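Local coordinates for ABC transporter, substrate-binding protein (PDB 4EDP) that probably binds a solute outside the cell and delivers it to an ABC transporter for import, at residues 74-79 with 94-99. Sequence-based numbering, arbitrary orientation. Where two conformers were deposited one is given.
Sequences ERLTKM and ESFAEQ
Gln99, which meets Leu76 across the contact, runs extended beyond CG, its first torsion (chi1 -58°) placing CG beside the backbone N, and NE2 gives a weak hydrogen bond to Ser95 O (3.4 Å); that carbonyl oxygen also accepts a hydrogen bond from Asn336 ND2. Toward Leu76 it presents chiefly CB, 3.8 Å from Leu76 CD2, and the two side chains cross at about a right angle. A glutamine suits this partly exposed place, having methylenes for an apolar neighbour and a polar end for the backbone.

Leu76 makes the whole reach from its helix through one methyl. Its CG stands anti to the backbone N (chi1 178°), and CD2 enters between Phe96 and Gln99, 3.6 Å from Phe96 O. The same methyl comes to the edge of the Phe96 ring, near its plane, where Leu76 CD2 lies 4.1 Å from Phe96 CD1; a phenylalanine suits the spot, its flat apolar ring giving the methyl an edge to lie against. Leucine suits its own place because its side chain carries a methyl far enough from the backbone to reach both neighbours at once in this small, van der Waals contact.

The contact joins helices 72-81 and 94-103, which precede and follow strand 89-93 in the periplasmic-binding-protein fold. Arg75 and Met79 pack on that strand, Ala97 rests on strand 262-269, and helix 332-350 flanks Gln99.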
loop_
_atom_site.group_PDB
_atom_site.type_symbol
_atom_site.label_atom_id
_atom_site.label_comp_id
_atom_site.label_asym_id
_atom_site.label_seq_id
_atom_site.Cartn_x
_atom_site.Cartn_y
_atom_site.Cartn_z
ATOM N N GLU A 74 -4.250 -16.064 -2.002
ATOM C CA GLU A 74 -5.151 -17.197 -1.981
ATOM C C GLU A 74 -6.561 -16.803 -2.395
ATOM O O GLU A 74 -7.217 -17.548 -3.100
ATOM C CB GLU A 74 -5.118 -17.921 -0.630
ATOM C CG GLU A 74 -5.526 -17.128 0.581
ATOM C CD GLU A 74 -5.127 -17.838 1.883
ATOM O OE1 GLU A 74 -5.228 -17.231 2.969
ATOM O OE2 GLU A 74 -4.682 -19.002 1.816
ATOM N N ARG A 75 -7.032 -15.646 -1.953
ATOM C CA ARG A 75 -8.359 -15.189 -2.343
ATOM C C ARG A 75 -8.407 -14.919 -3.849
ATOM O O ARG A 75 -9.343 -15.343 -4.524
ATOM C CB ARG A 75 -8.783 -13.958 -1.538
ATOM C CG ARG A 75 -8.982 -14.287 -0.074
ATOM C CD ARG A 75 -9.523 -13.151 0.761
ATOM N NE ARG A 75 -8.606 -12.018 0.894
ATOM C CZ ARG A 75 -8.693 -10.893 0.201
ATOM N NH1 ARG A 75 -7.815 -9.920 0.415
ATOM N NH2 ARG A 75 -9.662 -10.727 -0.688
ATOM N N LEU A 76 -7.398 -14.224 -4.372
ATOM C CA LEU A 76 -7.359 -13.930 -5.806
ATOM C C LEU A 76 -7.272 -15.206 -6.647
ATOM O O LEU A 76 -7.966 -15.353 -7.643
ATOM C CB LEU A 76 -6.177 -13.018 -6.151
ATOM C CG LEU A 76 -6.063 -12.709 -7.653
ATOM C CD1 LEU A 76 -7.334 -12.021 -8.170
ATOM C CD2 LEU A 76 -4.823 -11.871 -7.964
ATOM N N THR A 77 -6.410 -16.124 -6.249
ATOM C CA THR A 77 -6.246 -17.371 -6.991
ATOM C C THR A 77 -7.540 -18.163 -7.067
ATOM O O THR A 77 -7.902 -18.667 -8.139
ATOM C CB THR A 77 -5.153 -18.249 -6.364
ATOM O OG1 THR A 77 -3.919 -17.520 -6.363
ATOM C CG2 THR A 77 -4.988 -19.550 -7.141
ATOM N N LYS A 78 -8.243 -18.256 -5.941
ATOM C CA LYS A 78 -9.492 -19.008 -5.887
ATOM C C LYS A 78 -10.535 -18.429 -6.836
ATOM O O LYS A 78 -11.126 -19.166 -7.624
ATOM C CB LYS A 78 -10.049 -19.069 -4.456
ATOM C CG LYS A 78 -11.198 -20.064 -4.302
ATOM C CD LYS A 78 -11.724 -20.194 -2.866
ATOM C CE LYS A 78 -12.393 -18.919 -2.386
ATOM N NZ LYS A 78 -13.017 -19.066 -1.050
ATOM N N MET A 79 -10.750 -17.117 -6.781
ATOM C CA MET A 79 -11.755 -16.488 -7.650
ATOM C C MET A 79 -11.369 -16.512 -9.135
ATOM O O MET A 79 -12.249 -16.612 -9.977
ATOM C CB MET A 79 -12.179 -15.083 -7.169
ATOM C CG MET A 79 -11.134 -13.990 -7.198
ATOM S SD MET A 79 -11.743 -12.435 -6.458
ATOM C CE MET A 79 -11.818 -12.846 -4.713
ATOM N N GLU A 94 -3.682 -3.062 -4.203
ATOM C CA GLU A 94 -3.792 -2.687 -5.618
ATOM C C GLU A 94 -3.007 -3.616 -6.570
ATOM O O GLU A 94 -3.494 -3.933 -7.668
ATOM C CB GLU A 94 -3.353 -1.228 -5.828
ATOM C CG GLU A 94 -3.624 -0.770 -7.246
ATOM C CD GLU A 94 -3.100 0.604 -7.585
ATOM O OE1 GLU A 94 -2.361 1.198 -6.770
ATOM O OE2 GLU A 94 -3.418 1.063 -8.706
ATOM N N SER A 95 -1.806 -4.046 -6.168
ATOM C CA SER A 95 -0.975 -4.918 -7.026
ATOM C C SER A 95 -1.727 -6.187 -7.411
ATOM O O SER A 95 -1.622 -6.650 -8.546
ATOM C CB SER A 95 0.349 -5.294 -6.359
ATOM O OG SER A 95 0.138 -6.098 -5.216
ATOM N N PHE A 96 -2.476 -6.742 -6.465
ATOM C CA PHE A 96 -3.275 -7.937 -6.701
ATOM C C PHE A 96 -4.566 -7.579 -7.420
ATOM O O PHE A 96 -5.006 -8.322 -8.301
ATOM C CB PHE A 96 -3.594 -8.660 -5.384
ATOM C CG PHE A 96 -2.407 -9.336 -4.771
ATOM C CD1 PHE A 96 -2.088 -10.639 -5.116
ATOM C CD2 PHE A 96 -1.609 -8.683 -3.857
ATOM C CE1 PHE A 96 -0.992 -11.275 -4.561
ATOM C CE2 PHE A 96 -0.516 -9.311 -3.311
ATOM C CZ PHE A 96 -0.208 -10.609 -3.661
ATOM N N ALA A 97 -5.167 -6.441 -7.073
ATOM C CA ALA A 97 -6.398 -6.033 -7.743
ATOM C C ALA A 97 -6.159 -5.915 -9.245
ATOM O O ALA A 97 -7.003 -6.336 -10.036
ATOM C CB ALA A 97 -6.950 -4.725 -7.177
ATOM N N GLU A 98 -5.009 -5.364 -9.632
ATOM C CA GLU A 98 -4.676 -5.180 -11.045
ATOM C C GLU A 98 -4.577 -6.531 -11.774
ATOM O O GLU A 98 -4.929 -6.643 -12.950
ATOM C CB GLU A 98 -3.386 -4.351 -11.180
ATOM C CG GLU A 98 -3.055 -3.910 -12.604
ATOM C CD GLU A 98 -2.609 -5.061 -13.508
ATOM O OE1 GLU A 98 -2.058 -6.047 -12.986
ATOM O OE2 GLU A 98 -2.785 -4.969 -14.744
ATOM N N GLN A 99 -4.114 -7.563 -11.077
ATOM C CA GLN A 99 -4.042 -8.887 -11.672
ATOM C C GLN A 99 -5.467 -9.406 -11.918
ATOM O O GLN A 99 -5.712 -10.096 -12.898
ATOM C CB GLN A 99 -3.280 -9.841 -10.781
ATOM C CG GLN A 99 -1.897 -9.380 -10.478
ATOM C CD GLN A 99 -1.162 -10.364 -9.624
ATOM O OE1 GLN A 99 -1.127 -11.555 -9.925
ATOM N NE2 GLN A 99 -0.564 -9.878 -8.550
#